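Oxalate--CoA ligase (PDB 5IE2) is a ligase-type enzyme of the ANL superfamily, with a large AMP-binding domain and a smaller C-terminal domain, modelled with adenosine-5'-triphosphate. Local coordinates at residues 29-34 with 65-70; 42-47 with 77-82; 60-65 with 112-117; 69-74 with 131-136. All blocks are in the same frame, centred on the assembly; numbering follows the deposited sequence. Where two conformers were deposited one is given.

Contact 1: residues 29-34 with 65-70; sequences FNLTHA and NTVEFV
V67, in the first turn of helix 67-78, meets F29 and L31 of strand 29-32, one with each of its two methyls. All the packing across this contact is apolar. CG1 comes obliquely to the F29 ring, 3.7 Å from F29 CE2 and almost as near its neighbour CD2. CG2 turns to the leucine, where it lies 3.9 Å from L31 CD2. The valine can serve both because of its chi1 of 63°: CG1 sits between the backbone N and the carbonyl carbon, while CG2 points opposite the N. The aromatic and leucine side chains, two residues apart and so on the same side of the strand, each cross V67 at about a right angle.

Polar bonds hold the backbone near this apolar patch. OG1 of T66 caps helix 67-78 by accepting from F69 N at 3.3 Å in a fairly straight bond (161°), and T32 OG1 does the like for helix 33-50 through R35 N. Just before the first of these caps, the amide of N65 bonds to L210 O and L212 N, tying the turn to a more distant part of the chain.

V67 and V70 also touch L23 on the adjoining strand 21-25, so the helix start rests on two neighbouring strands at the edge of a mixed sheet, the helix-on-sheet layering of an alpha/beta domain.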
loop_
_atom_site.group_PDB
_atom_site.type_symbol
_atom_site.label_atom_id
_atom_site.label_comp_id
_atom_site.label_asym_id
_atom_site.label_seq_id
_atom_site.Cartn_x
_atom_site.Cartn_y
_atom_site.Cartn_z
ATOM N N PHE A 29 19.870 11.892 8.296
ATOM C CA PHE A 29 20.691 10.709 7.949
ATOM C C PHE A 29 20.835 10.529 6.453
ATOM O O PHE A 29 19.905 10.855 5.731
ATOM C CB PHE A 29 20.053 9.407 8.504
ATOM C CG PHE A 29 20.134 9.257 10.011
ATOM C CD1 PHE A 29 21.357 9.303 10.658
ATOM C CD2 PHE A 29 19.007 9.050 10.749
ATOM C CE1 PHE A 29 21.443 9.140 12.059
ATOM C CE2 PHE A 29 19.084 8.869 12.160
ATOM C CZ PHE A 29 20.312 8.916 12.789
ATOM N N ASN A 30 21.958 9.969 5.984
ATOM C CA ASN A 30 22.088 9.622 4.557
ATOM C C ASN A 30 22.923 8.352 4.509
ATOM O O ASN A 30 24.144 8.412 4.614
ATOM C CB ASN A 30 22.776 10.720 3.702
ATOM C CG ASN A 30 21.925 11.962 3.558
ATOM O OD1 ASN A 30 21.121 12.059 2.635
ATOM N ND2 ASN A 30 22.074 12.909 4.487
ATOM N N LEU A 31 22.276 7.201 4.401
ATOM C CA LEU A 31 22.994 5.922 4.433
ATOM C C LEU A 31 23.234 5.440 3.017
ATOM O O LEU A 31 22.326 5.492 2.208
ATOM C CB LEU A 31 22.184 4.862 5.184
ATOM C CG LEU A 31 22.159 4.935 6.731
ATOM C CD1 LEU A 31 21.681 6.253 7.243
ATOM C CD2 LEU A 31 21.217 3.829 7.235
ATOM N N THR A 32 24.434 4.947 2.732
ATOM C CA THR A 32 24.672 4.237 1.465
ATOM C C THR A 32 24.162 2.771 1.512
ATOM O O THR A 32 23.834 2.261 2.569
ATOM C CB THR A 32 26.161 4.168 1.130
ATOM O OG1 THR A 32 26.805 3.414 2.164
ATOM C CG2 THR A 32 26.787 5.564 1.018
ATOM N N HIS A 33 24.125 2.113 0.362
ATOM C CA HIS A 33 23.728 0.700 0.334
ATOM C C HIS A 33 24.688 -0.162 1.140
ATOM O O HIS A 33 24.238 -1.059 1.837
ATOM C CB HIS A 33 23.617 0.204 -1.132
ATOM C CG HIS A 33 22.318 0.632 -1.766
ATOM N ND1 HIS A 33 21.151 -0.070 -1.571
ATOM C CD2 HIS A 33 21.985 1.722 -2.504
ATOM C CE1 HIS A 33 20.155 0.559 -2.171
ATOM N NE2 HIS A 33 20.636 1.630 -2.772
ATOM N N ALA A 34 26.002 0.076 1.072
ATOM C CA ALA A 34 26.897 -0.770 1.862
ATOM C C ALA A 34 26.724 -0.558 3.361
ATOM O O ALA A 34 26.774 -1.506 4.171
ATOM C CB ALA A 34 28.426 -0.561 1.464
ATOM N N ASN A 65 7.553 6.086 10.365
ATOM C CA ASN A 65 8.390 5.784 9.192
ATOM C C ASN A 65 9.795 6.289 9.445
ATOM O O ASN A 65 10.133 7.426 9.067
ATOM C CB ASN A 65 7.835 6.413 7.901
ATOM C CG ASN A 65 6.612 5.657 7.360
ATOM O OD1 ASN A 65 6.240 4.577 7.870
ATOM N ND2 ASN A 65 5.968 6.224 6.323
ATOM N N THR A 66 10.621 5.439 10.055
ATOM C CA THR A 66 11.933 5.889 10.516
ATOM C C THR A 66 13.043 4.963 10.075
ATOM O O THR A 66 12.788 3.847 9.632
ATOM C CB THR A 66 11.993 5.945 12.044
ATOM O OG1 THR A 66 11.820 4.629 12.552
ATOM C CG2 THR A 66 10.852 6.810 12.601
ATOM N N VAL A 67 14.276 5.432 10.201
ATOM C CA VAL A 67 15.394 4.623 9.738
ATOM C C VAL A 67 15.513 3.333 10.548
ATOM O O VAL A 67 15.895 2.253 9.994
ATOM C CB VAL A 67 16.708 5.465 9.795
ATOM C CG1 VAL A 67 17.038 5.865 11.266
ATOM C CG2 VAL A 67 17.877 4.752 9.112
ATOM N N GLU A 68 15.185 3.389 11.850
ATOM C CA GLU A 68 15.236 2.163 12.666
ATOM C C GLU A 68 14.189 1.162 12.229
ATOM O O GLU A 68 14.437 -0.051 12.248
ATOM C CB GLU A 68 15.024 2.479 14.170
ATOM C CG GLU A 68 16.211 3.258 14.779
ATOM C CD GLU A 68 16.008 4.800 14.727
ATOM O OE1 GLU A 68 15.054 5.304 14.052
ATOM O OE2 GLU A 68 16.838 5.519 15.350
ATOM N N PHE A 69 13.021 1.644 11.833
ATOM C CA PHE A 69 12.058 0.671 11.304
ATOM C C PHE A 69 12.642 -0.062 10.074
ATOM O O PHE A 69 12.501 -1.297 9.969
ATOM C CB PHE A 69 10.732 1.318 10.909
ATOM C CG PHE A 69 9.813 0.333 10.151
ATOM C CD1 PHE A 69 9.063 -0.601 10.841
ATOM C CD2 PHE A 69 9.832 0.289 8.762
ATOM C CE1 PHE A 69 8.211 -1.532 10.146
ATOM C CE2 PHE A 69 9.025 -0.633 8.038
ATOM C CZ PHE A 69 8.227 -1.552 8.735
ATOM N N VAL A 70 13.252 0.669 9.148
ATOM C CA VAL A 70 13.793 0.026 7.935
ATOM C C VAL A 70 14.865 -1.012 8.291
ATOM O O VAL A 70 14.838 -2.179 7.821
ATOM C CB VAL A 70 14.384 1.059 6.951
ATOM C CG1 VAL A 70 15.041 0.353 5.746
ATOM C CG2 VAL A 70 13.275 2.016 6.454
#

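Contact 2: residues 42-47 with 77-82; sequences RAASRL and IRARAT
NE of R78 forms a salt bridge with E41 OE2, a carboxylate three residues before A44 on the very helix that the arginine's aliphatic part packs against. NH1 of the same guanidinium bonds to L157 O, so the charged end is held by two separate parts of the chain. With CG opposite the backbone N (chi1 177°), the start of the stem lies beside the methyl of A44, R78 CG being 3.8 Å from A44 CB; the bend at chi2 then turns the rest of the chain.

Next along the chain, A79 adds its own methyl: A79 CB is 4.3 Å from A44 CB and a similar distance from A44 O. With nothing bulkier than methyls between them, the two backbones come close, and the CA atoms of A44 and A79 are 5.3 Å apart.

At this point helix 67-78 stops. R80, with a positive phi of 68°, is the C-prime residue of a Schellman motif, in which R80 N bonds to I77 O at 3.0 Å and A81 N reaches back to V76 O. The chain then turns into strand 82-85, which runs parallel to its sheet neighbour 58-61. The contact thus lies at the helix end of a beta-alpha-beta crossover, with helix 33-50 packed against the exit turn.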
loop_
_atom_site.group_PDB
_atom_site.type_symbol
_atom_site.label_atom_id
_atom_site.label_comp_id
_atom_site.label_asym_id
_atom_site.label_seq_id
_atom_site.Cartn_x
_atom_site.Cartn_y
_atom_site.Cartn_z
ATOM N N ARG A 42 24.537 -6.612 11.087
ATOM C CA ARG A 42 24.940 -6.575 12.501
ATOM C C ARG A 42 23.748 -6.660 13.444
ATOM O O ARG A 42 23.783 -7.359 14.489
ATOM C CB ARG A 42 25.762 -5.304 12.798
ATOM C CG ARG A 42 27.100 -5.414 12.040
ATOM C CD ARG A 42 27.865 -4.037 12.016
ATOM N NE ARG A 42 28.912 -3.962 10.973
ATOM C CZ ARG A 42 29.503 -2.818 10.616
ATOM N NH1 ARG A 42 29.140 -1.695 11.233
ATOM N NH2 ARG A 42 30.437 -2.767 9.652
ATOM N N ALA A 43 22.675 -5.963 13.070
ATOM C CA ALA A 43 21.470 -6.057 13.862
ATOM C C ALA A 43 20.889 -7.478 13.834
ATOM O O ALA A 43 20.370 -7.948 14.849
ATOM C CB ALA A 43 20.380 -4.977 13.361
ATOM N N ALA A 44 20.934 -8.148 12.687
ATOM C CA ALA A 44 20.403 -9.506 12.569
ATOM C C ALA A 44 21.238 -10.418 13.474
ATOM O O ALA A 44 20.714 -11.302 14.143
ATOM C CB ALA A 44 20.453 -10.000 11.105
ATOM N N SER A 45 22.543 -10.174 13.482
ATOM C CA SER A 45 23.424 -10.953 14.351
ATOM C C SER A 45 23.048 -10.797 15.815
ATOM O O SER A 45 23.053 -11.793 16.573
ATOM C CB SER A 45 24.874 -10.543 14.154
ATOM O OG SER A 45 25.364 -11.166 12.990
ATOM N N ARG A 46 22.725 -9.559 16.215
ATOM C CA ARG A 46 22.301 -9.359 17.584
ATOM C C ARG A 46 20.954 -10.053 17.864
ATOM O O ARG A 46 20.748 -10.608 18.957
ATOM C CB ARG A 46 22.202 -7.872 17.906
ATOM C CG ARG A 46 23.566 -7.208 17.838
ATOM C CD ARG A 46 24.222 -7.206 19.191
ATOM N NE ARG A 46 23.665 -6.125 20.016
ATOM C CZ ARG A 46 23.292 -6.249 21.290
ATOM N NH1 ARG A 46 23.431 -7.412 21.916
ATOM N NH2 ARG A 46 22.804 -5.194 21.950
ATOM N N LEU A 47 20.022 -9.977 16.923
ATOM C CA LEU A 47 18.729 -10.678 17.134
ATOM C C LEU A 47 18.941 -12.187 17.368
ATOM O O LEU A 47 18.319 -12.786 18.262
ATOM C CB LEU A 47 17.799 -10.498 15.913
ATOM C CG LEU A 47 17.284 -9.074 15.689
ATOM C CD1 LEU A 47 16.416 -9.019 14.402
ATOM C CD2 LEU A 47 16.435 -8.675 16.911
ATOM N N ILE A 77 14.020 -10.038 8.875
ATOM C CA ILE A 77 13.915 -11.037 7.786
ATOM C C ILE A 77 15.220 -11.748 7.473
ATOM O O ILE A 77 15.273 -12.966 7.180
ATOM C CB ILE A 77 13.372 -10.306 6.580
ATOM C CG1 ILE A 77 11.923 -9.953 6.897
ATOM C CG2 ILE A 77 13.502 -11.057 5.359
ATOM C CD1 ILE A 77 11.353 -9.045 5.884
ATOM N N ARG A 78 16.309 -11.002 7.578
ATOM C CA ARG A 78 17.654 -11.584 7.396
ATOM C C ARG A 78 17.940 -12.702 8.382
ATOM O O ARG A 78 18.583 -13.712 8.024
ATOM C CB ARG A 78 18.714 -10.445 7.549
ATOM C CG ARG A 78 20.179 -10.962 7.458
ATOM C CD ARG A 78 20.495 -11.568 6.046
ATOM N NE ARG A 78 21.928 -11.895 6.049
ATOM C CZ ARG A 78 22.449 -13.114 5.912
ATOM N NH1 ARG A 78 21.679 -14.166 5.676
ATOM N NH2 ARG A 78 23.766 -13.265 6.004
ATOM N N ALA A 79 17.435 -12.562 9.620
ATOM C CA ALA A 79 17.638 -13.580 10.654
ATOM C C ALA A 79 16.688 -14.792 10.480
ATOM O O ALA A 79 16.582 -15.636 11.373
ATOM C CB ALA A 79 17.461 -12.952 12.042
ATOM N N ARG A 80 16.017 -14.852 9.331
ATOM C CA ARG A 80 15.051 -15.907 8.950
ATOM C C ARG A 80 13.788 -15.872 9.786
ATOM O O ARG A 80 13.076 -16.867 9.885
ATOM C CB ARG A 80 15.684 -17.353 9.050
ATOM C CG ARG A 80 16.939 -17.530 8.153
ATOM C CD ARG A 80 17.363 -19.033 8.122
ATOM N NE ARG A 80 16.303 -19.870 7.534
ATOM C CZ ARG A 80 16.167 -21.177 7.735
ATOM N NH1 ARG A 80 17.016 -21.812 8.544
ATOM N NH2 ARG A 80 15.158 -21.848 7.164
ATOM N N ALA A 81 13.491 -14.716 10.361
ATOM C CA ALA A 81 12.279 -14.542 11.122
ATOM C C ALA A 81 11.270 -13.799 10.278
ATOM O O ALA A 81 11.593 -13.316 9.190
ATOM C CB ALA A 81 12.588 -13.771 12.442
ATOM N N THR A 82 10.043 -13.703 10.790
ATOM C CA THR A 82 8.938 -13.063 10.072
ATOM C C THR A 82 8.648 -11.712 10.721
ATOM O O THR A 82 8.402 -11.697 11.926
ATOM C CB THR A 82 7.649 -13.956 10.122
ATOM O OG1 THR A 82 7.930 -15.217 9.472
ATOM C CG2 THR A 82 6.488 -13.283 9.368
#

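Contact 3: residues 60-65 with 112-117; sequences ALTFPN and EGNAPA
T62 and N114 set their side chains across each other at about a right angle, and the methyl of A117 closes in beside them. The threonine divides its labour between its branches. Its CG2 faces the incoming helix, 3.8 Å from A117 CB and slightly farther from N114 CB, while its hydroxyl is turned to another task. With OG1 opposite the backbone N (chi1 -173°), that oxygen donates to L86 O and does not pair with the asparagine: T62 OG1 and N114 ND2 stay 4.1 Å apart, too far for a hydrogen bond.

N114 stands at the N-cap of helix 115-123, and the two ends of its amide have different duties. OD1 accepts from A117 N at 2.9 Å, the N-H pointing well at the oxygen (159°) though the donor is tilted 25° from the carbonyl plane. ND2, at the other end, bonds to A88 O. Two such ties should hold the amide against rotation. The backbone N of N114 in turn bonds to OE1 of Q118, one residue past A117.

F95 of helix 92-101 packs against T62, N114 and A117. Strand 104-110 contributes further cover, T109 against T62 and L107 against A117.

The polar groups here therefore sit side by side without bonding to each other. Direct attraction between the segments comes from methyl and methylene packing, while L86 O and A88 O, two residues apart in the chain, give the hydroxyl and the amide neighbouring but separate backbone acceptors.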
loop_
_atom_site.group_PDB
_atom_site.type_symbol
_atom_site.label_atom_id
_atom_site.label_comp_id
_atom_site.label_asym_id
_atom_site.label_seq_id
_atom_site.Cartn_x
_atom_site.Cartn_y
_atom_site.Cartn_z
ATOM N N ALA A 60 7.275 -8.610 16.138
ATOM C CA ALA A 60 6.379 -7.467 15.863
ATOM C C ALA A 60 7.187 -6.183 15.887
ATOM O O ALA A 60 8.162 -6.068 16.641
ATOM C CB ALA A 60 5.210 -7.395 16.918
ATOM N N LEU A 61 6.845 -5.256 14.987
ATOM C CA LEU A 61 7.537 -3.949 14.941
ATOM C C LEU A 61 6.491 -2.840 15.039
ATOM O O LEU A 61 5.488 -2.882 14.305
ATOM C CB LEU A 61 8.322 -3.770 13.637
ATOM C CG LEU A 61 9.433 -4.806 13.463
ATOM C CD1 LEU A 61 8.920 -5.899 12.574
ATOM C CD2 LEU A 61 10.673 -4.161 12.875
ATOM N N THR A 62 6.680 -1.850 15.908
ATOM C CA THR A 62 5.777 -0.702 15.764
ATOM C C THR A 62 6.597 0.588 15.891
ATOM O O THR A 62 7.244 0.876 16.925
ATOM C CB THR A 62 4.585 -0.763 16.749
ATOM O OG1 THR A 62 3.664 0.299 16.422
ATOM C CG2 THR A 62 5.034 -0.662 18.204
ATOM N N PHE A 63 6.633 1.304 14.767
ATOM C CA PHE A 63 7.471 2.498 14.576
ATOM C C PHE A 63 6.699 3.488 13.712
ATOM O O PHE A 63 5.884 3.064 12.889
ATOM C CB PHE A 63 8.757 2.151 13.812
ATOM C CG PHE A 63 9.786 1.310 14.587
ATOM C CD1 PHE A 63 10.943 1.905 15.097
ATOM C CD2 PHE A 63 9.679 -0.093 14.636
ATOM C CE1 PHE A 63 11.918 1.127 15.754
ATOM C CE2 PHE A 63 10.640 -0.891 15.300
ATOM C CZ PHE A 63 11.789 -0.288 15.835
ATOM N N PRO A 64 7.034 4.779 13.791
ATOM C CA PRO A 64 6.736 5.669 12.647
ATOM C C PRO A 64 7.604 5.296 11.439
ATOM O O PRO A 64 8.380 4.309 11.487
ATOM C CB PRO A 64 7.120 7.090 13.162
ATOM C CG PRO A 64 7.530 6.903 14.660
ATOM C CD PRO A 64 7.891 5.418 14.817
ATOM N N ASN A 65 7.553 6.086 10.365
ATOM C CA ASN A 65 8.390 5.784 9.192
ATOM C C ASN A 65 9.795 6.289 9.445
ATOM O O ASN A 65 10.133 7.426 9.067
ATOM C CB ASN A 65 7.835 6.413 7.901
ATOM C CG ASN A 65 6.612 5.657 7.360
ATOM O OD1 ASN A 65 6.240 4.577 7.870
ATOM N ND2 ASN A 65 5.968 6.224 6.323
ATOM N N GLU A 112 11.979 5.829 22.107
ATOM C CA GLU A 112 10.893 6.612 22.767
ATOM C C GLU A 112 9.754 5.664 23.189
ATOM O O GLU A 112 9.019 5.876 24.185
ATOM C CB GLU A 112 10.342 7.711 21.855
ATOM C CG GLU A 112 11.283 8.823 21.467
ATOM C CD GLU A 112 12.210 8.510 20.269
ATOM O OE1 GLU A 112 12.169 7.396 19.696
ATOM O OE2 GLU A 112 12.970 9.422 19.867
ATOM N N GLY A 113 9.601 4.581 22.445
ATOM C CA GLY A 113 8.625 3.580 22.842
ATOM C C GLY A 113 7.210 3.802 22.300
ATOM O O GLY A 113 6.948 4.702 21.496
ATOM N N ASN A 114 6.317 2.931 22.729
ATOM C CA ASN A 114 4.906 2.980 22.372
ATOM C C ASN A 114 4.137 2.397 23.544
ATOM O O ASN A 114 4.171 1.176 23.804
ATOM C CB ASN A 114 4.642 2.211 21.072
ATOM C CG ASN A 114 3.178 2.312 20.633
ATOM O OD1 ASN A 114 2.291 1.874 21.342
ATOM N ND2 ASN A 114 2.940 2.882 19.473
ATOM N N ALA A 115 3.468 3.256 24.319
ATOM C CA ALA A 115 2.930 2.797 25.587
ATOM C C ALA A 115 1.841 1.720 25.443
ATOM O O ALA A 115 1.878 0.718 26.159
ATOM C CB ALA A 115 2.428 4.018 26.418
ATOM N N PRO A 116 0.888 1.897 24.502
ATOM C CA PRO A 116 -0.109 0.834 24.344
ATOM C C PRO A 116 0.524 -0.489 23.888
ATOM O O PRO A 116 0.106 -1.550 24.380
ATOM C CB PRO A 116 -1.059 1.387 23.264
ATOM C CG PRO A 116 -0.923 2.874 23.391
ATOM C CD PRO A 116 0.560 3.080 23.682
ATOM N N ALA A 117 1.507 -0.445 22.981
ATOM C CA ALA A 117 2.077 -1.702 22.506
ATOM C C ALA A 117 2.859 -2.342 23.632
ATOM O O ALA A 117 2.779 -3.549 23.843
ATOM C CB ALA A 117 2.981 -1.496 21.265
#

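Contact 4: residues 69-74 with 131-136; sequences FVIMFL and ATLLDA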
loop_
_atom_site.group_PDB
_atom_site.type_symbol
_atom_site.label_atom_id
_atom_site.label_comp_id
_atom_site.label_asym_id
_atom_site.label_seq_id
_atom_site.Cartn_x
_atom_site.Cartn_y
_atom_site.Cartn_z
ATOM N N PHE A 69 13.021 1.644 11.833
ATOM C CA PHE A 69 12.058 0.671 11.304
ATOM C C PHE A 69 12.642 -0.062 10.074
ATOM O O PHE A 69 12.501 -1.297 9.969
ATOM C CB PHE A 69 10.732 1.318 10.909
ATOM C CG PHE A 69 9.813 0.333 10.151
ATOM C CD1 PHE A 69 9.063 -0.601 10.841
ATOM C CD2 PHE A 69 9.832 0.289 8.762
ATOM C CE1 PHE A 69 8.211 -1.532 10.146
ATOM C CE2 PHE A 69 9.025 -0.633 8.038
ATOM C CZ PHE A 69 8.227 -1.552 8.735
ATOM N N VAL A 70 13.252 0.669 9.148
ATOM C CA VAL A 70 13.793 0.026 7.935
ATOM C C VAL A 70 14.865 -1.012 8.291
ATOM O O VAL A 70 14.838 -2.179 7.821
ATOM C CB VAL A 70 14.384 1.059 6.951
ATOM C CG1 VAL A 70 15.041 0.353 5.746
ATOM C CG2 VAL A 70 13.275 2.016 6.454
ATOM N N ILE A 71 15.825 -0.562 9.110
ATOM C CA ILE A 71 16.911 -1.461 9.468
ATOM C C ILE A 71 16.375 -2.689 10.179
ATOM O O ILE A 71 16.788 -3.812 9.867
ATOM C CB ILE A 71 17.956 -0.764 10.365
ATOM C CG1 ILE A 71 18.613 0.383 9.579
ATOM C CG2 ILE A 71 19.044 -1.859 10.869
ATOM C CD1 ILE A 71 19.442 1.374 10.444
ATOM N N MET A 72 15.491 -2.508 11.159
ATOM C CA MET A 72 15.031 -3.674 11.931
ATOM C C MET A 72 14.098 -4.595 11.141
ATOM O O MET A 72 14.123 -5.818 11.318
ATOM C CB MET A 72 14.336 -3.231 13.231
ATOM C CG MET A 72 15.349 -2.619 14.305
ATOM S SD MET A 72 16.935 -3.522 14.405
ATOM C CE MET A 72 16.423 -5.148 15.045
ATOM N N PHE A 73 13.292 -4.023 10.247
ATOM C CA PHE A 73 12.465 -4.846 9.340
ATOM C C PHE A 73 13.344 -5.818 8.543
ATOM O O PHE A 73 13.082 -7.059 8.499
ATOM C CB PHE A 73 11.660 -3.955 8.388
ATOM C CG PHE A 73 10.820 -4.732 7.403
ATOM C CD1 PHE A 73 9.550 -5.181 7.788
ATOM C CD2 PHE A 73 11.289 -4.997 6.138
ATOM C CE1 PHE A 73 8.744 -5.910 6.872
ATOM C CE2 PHE A 73 10.505 -5.723 5.214
ATOM C CZ PHE A 73 9.238 -6.185 5.605
ATOM N N LEU A 74 14.394 -5.254 7.938
ATOM C CA LEU A 74 15.256 -6.106 7.104
ATOM C C LEU A 74 16.140 -7.030 7.947
ATOM O O LEU A 74 16.514 -8.110 7.464
ATOM C CB LEU A 74 16.133 -5.234 6.200
ATOM C CG LEU A 74 15.259 -4.545 5.123
ATOM C CD1 LEU A 74 16.041 -3.506 4.314
ATOM C CD2 LEU A 74 14.599 -5.621 4.116
ATOM N N ALA A 131 15.223 0.007 19.626
ATOM C CA ALA A 131 16.239 0.155 18.581
ATOM C C ALA A 131 16.524 1.622 18.311
ATOM O O ALA A 131 15.588 2.419 18.088
ATOM C CB ALA A 131 15.749 -0.579 17.268
ATOM N N THR A 132 17.817 1.995 18.275
ATOM C CA THR A 132 18.208 3.386 18.045
ATOM C C THR A 132 19.451 3.510 17.162
ATOM O O THR A 132 20.440 2.857 17.438
ATOM C CB THR A 132 18.558 4.129 19.355
ATOM O OG1 THR A 132 17.551 3.856 20.319
ATOM C CG2 THR A 132 18.630 5.612 19.087
ATOM N N LEU A 133 19.388 4.313 16.110
ATOM C CA LEU A 133 20.568 4.623 15.287
ATOM C C LEU A 133 21.167 5.930 15.730
ATOM O O LEU A 133 20.483 6.954 15.746
ATOM C CB LEU A 133 20.220 4.714 13.800
ATOM C CG LEU A 133 21.433 4.821 12.840
ATOM C CD1 LEU A 133 22.260 3.537 12.827
ATOM C CD2 LEU A 133 20.950 5.121 11.384
ATOM N N LEU A 134 22.453 5.923 16.062
ATOM C CA LEU A 134 23.058 7.120 16.638
ATOM C C LEU A 134 23.791 8.004 15.625
ATOM O O LEU A 134 23.400 9.163 15.382
ATOM C CB LEU A 134 24.001 6.703 17.767
ATOM C CG LEU A 134 23.223 6.185 18.978
ATOM C CD1 LEU A 134 24.178 5.704 20.038
ATOM C CD2 LEU A 134 22.321 7.280 19.525
ATOM N N ASP A 135 24.901 7.511 15.119
ATOM C CA ASP A 135 25.747 8.281 14.217
ATOM C C ASP A 135 26.391 7.271 13.283
ATOM O O ASP A 135 26.253 6.062 13.476
ATOM C CB ASP A 135 26.813 9.062 14.974
ATOM C CG ASP A 135 27.748 8.156 15.767
ATOM O OD1 ASP A 135 27.467 7.926 16.952
ATOM O OD2 ASP A 135 28.761 7.646 15.232
ATOM N N ALA A 136 27.112 7.764 12.293
ATOM C CA ALA A 136 27.655 6.877 11.257
ATOM C C ALA A 136 28.854 6.055 11.706
ATOM O O ALA A 136 29.409 5.262 10.925
ATOM C CB ALA A 136 28.026 7.719 10.030
#
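I71 is the first residue of segment 69-74 to touch segment 131-136, at L133 just past the strand, and it does so with its longest branch. CG1 lies opposite the carbonyl carbon and the chain then runs nearly straight (chi2 167°), which carries I71 CD1 out to 4.1 Å from L133 CD2. The two branched side chains cross at about a right angle, so they meet through single methyl groups instead of lying alongside each other. L133 is steadied from its backbone as well: its N donates to OE2 of E68, one turn earlier on the same helix as I71.

M72 makes the tighter approach. Its CG comes within 3.6 Å of A131 CB, the methyl of a residue in strand 127-132. The methionine chain is bent at both chi2 and chi3 and folds back, leaving CG on the strand while the sulfur and terminal methyl turn to helix 33-50. There M72 SD packs on the methyl of A43, and M72 CE on L47. L142 of strand 141-142 touches both M72 and A131 and adds to the same apolar layer.

With F73 the helix has turned to a different flank. F73 CB lies over one face of the F69 ring, offset toward its rim, and the F73 side chain packs on L218 and L223 of helix 215-227, where L74 also finds L223.

A131 and L133, alternate residues on one side of their segment, thus present a face to which helix 67-78 is applied, while helices 33-50 and 215-227 cover other flanks of it: the layered packing of an alpha/beta fold, in which this part of helix 67-78 is buried between sheet and helices.

In the fold
All four contacts lie in the large AMP-binding part of the chain, and helix 67-78 runs through three of them. Contact 1 uses its start, contact 4 its middle and contact 2 its end; the centres of contacts 1 and 4 are 6 Å apart, those of 1 and 2 about 16 Å. Contact 3 stands 14 Å from contact 4 between centres and reaches the same five-stranded sheet, through the strand leading into that helix; it shares N65 with contact 1. Along the chain the first segments come in the order 1, 2, 3, 4, and several pairs interleave. F63 packs on F69, and L61 on M72, so the strand leads into a helix whose successive turns pack on different neighbours.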